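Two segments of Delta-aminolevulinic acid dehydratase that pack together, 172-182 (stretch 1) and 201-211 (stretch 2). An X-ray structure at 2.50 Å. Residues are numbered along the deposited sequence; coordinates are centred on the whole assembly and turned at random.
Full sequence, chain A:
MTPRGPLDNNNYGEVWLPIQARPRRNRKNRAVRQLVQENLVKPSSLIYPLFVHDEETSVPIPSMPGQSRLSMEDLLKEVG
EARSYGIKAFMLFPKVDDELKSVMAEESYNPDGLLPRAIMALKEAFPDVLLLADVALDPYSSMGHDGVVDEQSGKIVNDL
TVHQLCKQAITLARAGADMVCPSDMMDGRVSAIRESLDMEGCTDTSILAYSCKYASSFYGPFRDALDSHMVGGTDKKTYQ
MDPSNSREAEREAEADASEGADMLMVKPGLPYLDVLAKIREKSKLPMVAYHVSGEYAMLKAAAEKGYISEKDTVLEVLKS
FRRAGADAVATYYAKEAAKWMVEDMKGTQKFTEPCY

Stretch 1 (172-182) LARAGADMVCP
Stretch 2, residues 201-211: GCTDTSILAYS

The contact is a parallel pairing of two buried β-strands, 179-182 and 206-211, extended at its N-terminal end by a small patch between a helix terminus and a loop. The strand axes approach to 4.6 Å and run in the same direction at 25°; the two stretches together bury 630 Å², both sides summed. Met 179 lies level with Ser 206 (CA-CA 4.4 Å) and Val 180 with Ile 207 (CA-CA 5.1 Å), and the register continues through Cys 181 and Leu 208.

The hydrogen bonds alternate in donor as parallel strands require: Ser 206 N to Asp 178 O (3.0 Å), Val 180 N to Ser 206 O (2.9 Å) and Leu 208 N to Val 180 O (2.9 Å). Proline has no amide hydrogen, so Pro 182 cannot donate the next rung; its CD instead lies 3.2 Å from Leu 208 O. The last hydrogen bond between the two stretches is a weak one, from Tyr 210 N to Pro 182 O (3.5 Å).

Met 179 and Ser 206 share one face of the sheet. Met 179 (chi1 m, chi2 t, chi3 p) curls its end back across the partner strand, placing CE 3.5 Å from both Ser 206 CB and Leu 208 CB. Cys 181 SG lies 3.7 Å from Leu 208 CB (Leu 208 chi1 t, chi2 31°). On the other face, Val 180 (m) packs CG2 4.0 Å from CG1 of Ile 207 (m, t), whose CG2 lies 4.0 Å from Pro 182 CD. The Tyr 210 ring (chi1 m, chi2 77°) brings CE1 to 3.7 Å from Cys 181 CB.

Before the strands, the helix that carries Leu 172 and Ala 173 is followed by a Schellman motif at Gly 176 (phi 126°), with Ala 177 N bonded to Leu 172 O (2.9 Å). Ala 173 points toward stretch 2, its CB 3.7 Å from Thr 205 OG1 and 4.1 Å from Cys 202 SG; Thr 205 and Cys 202 both adopt chi1 m.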

# COMPACT_ATOMS: atom_id res chain seq x y z
N LEU A 172 42.59 -6.72 -2.33
CA LEU A 172 42.31 -5.28 -2.24
C LEU A 172 41.99 -4.84 -0.81
O LEU A 172 42.49 -3.81 -0.33
CB LEU A 172 41.14 -4.95 -3.15
CG LEU A 172 41.39 -5.14 -4.66
CD1 LEU A 172 40.10 -4.79 -5.38
CD2 LEU A 172 42.56 -4.29 -5.17
N ALA A 173 41.18 -5.65 -0.13
CA ALA A 173 40.90 -5.45 1.28
C ALA A 173 42.22 -5.45 2.04
O ALA A 173 42.51 -4.51 2.81
CB ALA A 173 40.00 -6.55 1.80
N ARG A 174 43.05 -6.47 1.81
CA ARG A 174 44.30 -6.57 2.55
C ARG A 174 45.21 -5.37 2.27
O ARG A 174 45.94 -4.95 3.16
CB ARG A 174 45.06 -7.88 2.26
CG ARG A 174 44.69 -9.05 3.13
CD ARG A 174 45.40 -10.28 2.61
NE ARG A 174 44.98 -11.55 3.23
CZ ARG A 174 45.17 -12.76 2.68
NH1 ARG A 174 45.75 -12.90 1.48
NH2 ARG A 174 44.77 -13.85 3.33
N ALA A 175 45.15 -4.84 1.04
CA ALA A 175 45.98 -3.68 0.65
C ALA A 175 45.59 -2.40 1.36
O ALA A 175 46.39 -1.48 1.44
CB ALA A 175 45.97 -3.46 -0.88
N GLY A 176 44.36 -2.35 1.86
CA GLY A 176 43.83 -1.17 2.55
C GLY A 176 42.51 -0.64 2.00
O GLY A 176 41.98 0.31 2.54
N ALA A 177 41.98 -1.21 0.92
CA ALA A 177 40.70 -0.75 0.39
C ALA A 177 39.62 -0.73 1.45
O ALA A 177 39.45 -1.71 2.18
CB ALA A 177 40.27 -1.64 -0.76
N ASP A 178 38.87 0.37 1.52
CA ASP A 178 37.80 0.53 2.52
C ASP A 178 36.54 -0.18 2.08
O ASP A 178 35.83 -0.79 2.91
CB ASP A 178 37.51 2.00 2.74
CG ASP A 178 38.68 2.73 3.34
OD1 ASP A 178 38.91 2.58 4.56
OD2 ASP A 178 39.39 3.44 2.59
N MET A 179 36.26 -0.09 0.77
CA MET A 179 35.15 -0.75 0.13
C MET A 179 35.65 -1.53 -1.08
O MET A 179 36.44 -1.01 -1.85
CB MET A 179 34.13 0.26 -0.40
CG MET A 179 33.54 1.30 0.55
SD MET A 179 31.88 1.95 -0.01
CE MET A 179 30.91 0.45 0.20
N VAL A 180 35.16 -2.74 -1.28
CA VAL A 180 35.28 -3.39 -2.60
C VAL A 180 33.94 -3.21 -3.31
O VAL A 180 32.88 -3.28 -2.70
CB VAL A 180 35.74 -4.86 -2.48
CG1 VAL A 180 37.11 -4.95 -1.76
CG2 VAL A 180 34.71 -5.70 -1.76
N CYS A 181 34.01 -2.98 -4.62
CA CYS A 181 32.84 -2.66 -5.44
C CYS A 181 32.71 -3.62 -6.62
O CYS A 181 33.25 -3.35 -7.69
CB CYS A 181 32.98 -1.24 -5.96
SG CYS A 181 33.35 -0.07 -4.63
N PRO A 182 32.02 -4.75 -6.42
CA PRO A 182 31.96 -5.73 -7.49
C PRO A 182 31.05 -5.30 -8.60
O PRO A 182 29.84 -5.24 -8.41
CB PRO A 182 31.45 -7.01 -6.81
CG PRO A 182 31.34 -6.72 -5.33
CD PRO A 182 31.53 -5.26 -5.13
N GLY A 201 39.20 -12.26 8.14
CA GLY A 201 39.32 -11.24 9.18
C GLY A 201 38.97 -9.83 8.71
O GLY A 201 39.17 -8.85 9.45
N CYS A 202 38.44 -9.71 7.50
CA CYS A 202 38.17 -8.42 6.89
C CYS A 202 36.68 -8.15 6.94
O CYS A 202 36.08 -7.79 5.93
CB CYS A 202 38.67 -8.39 5.44
SG CYS A 202 40.41 -8.85 5.19
N THR A 203 36.10 -8.29 8.14
CA THR A 203 34.67 -8.04 8.36
C THR A 203 34.29 -6.56 8.30
O THR A 203 33.12 -6.21 8.15
CB THR A 203 34.21 -8.61 9.71
OG1 THR A 203 34.95 -8.01 10.78
CG2 THR A 203 34.37 -10.15 9.74
N ASP A 204 35.31 -5.71 8.41
CA ASP A 204 35.22 -4.24 8.38
C ASP A 204 35.08 -3.72 6.98
O ASP A 204 34.52 -2.66 6.77
CB ASP A 204 36.57 -3.65 8.88
CG ASP A 204 36.40 -2.69 10.02
OD1 ASP A 204 35.26 -2.47 10.48
OD2 ASP A 204 37.43 -2.14 10.47
N THR A 205 35.69 -4.43 6.04
CA THR A 205 35.70 -4.04 4.66
C THR A 205 34.29 -4.11 4.10
O THR A 205 33.62 -5.14 4.19
CB THR A 205 36.61 -4.97 3.84
OG1 THR A 205 37.94 -4.92 4.37
CG2 THR A 205 36.67 -4.54 2.39
N SER A 206 33.85 -3.01 3.50
CA SER A 206 32.50 -2.88 2.95
C SER A 206 32.37 -3.40 1.53
O SER A 206 33.36 -3.60 0.83
CB SER A 206 32.06 -1.43 2.97
OG SER A 206 32.11 -0.90 4.28
N ILE A 207 31.13 -3.63 1.12
CA ILE A 207 30.83 -4.06 -0.22
C ILE A 207 29.82 -3.07 -0.81
O ILE A 207 28.71 -2.97 -0.33
CB ILE A 207 30.25 -5.47 -0.24
CG1 ILE A 207 31.31 -6.49 0.18
CG2 ILE A 207 29.72 -5.85 -1.64
CD1 ILE A 207 30.77 -7.89 0.47
N LEU A 208 30.24 -2.33 -1.82
CA LEU A 208 29.33 -1.53 -2.63
C LEU A 208 28.88 -2.40 -3.82
O LEU A 208 29.65 -2.64 -4.77
CB LEU A 208 30.01 -0.25 -3.06
CG LEU A 208 29.44 0.75 -4.10
CD1 LEU A 208 27.94 0.85 -4.15
CD2 LEU A 208 30.10 2.13 -3.84
N ALA A 209 27.66 -2.93 -3.74
CA ALA A 209 27.21 -3.91 -4.73
C ALA A 209 26.64 -3.17 -5.91
O ALA A 209 25.76 -2.34 -5.76
CB ALA A 209 26.16 -4.86 -4.11
N TYR A 210 27.15 -3.45 -7.10
CA TYR A 210 26.49 -2.99 -8.33
C TYR A 210 25.34 -3.96 -8.56
O TYR A 210 25.57 -5.01 -9.11
CB TYR A 210 27.44 -3.03 -9.50
CG TYR A 210 28.50 -1.97 -9.55
CD1 TYR A 210 29.61 -2.05 -8.76
CD2 TYR A 210 28.42 -0.93 -10.45
CE1 TYR A 210 30.63 -1.08 -8.84
CE2 TYR A 210 29.42 0.04 -10.54
CZ TYR A 210 30.53 -0.03 -9.73
OH TYR A 210 31.53 0.94 -9.83
N SER A 211 24.13 -3.62 -8.11
CA SER A 211 22.97 -4.53 -8.26
C SER A 211 22.34 -4.42 -9.60
O SER A 211 22.06 -5.44 -10.21
CB SER A 211 21.87 -4.23 -7.26
OG SER A 211 22.38 -4.25 -5.98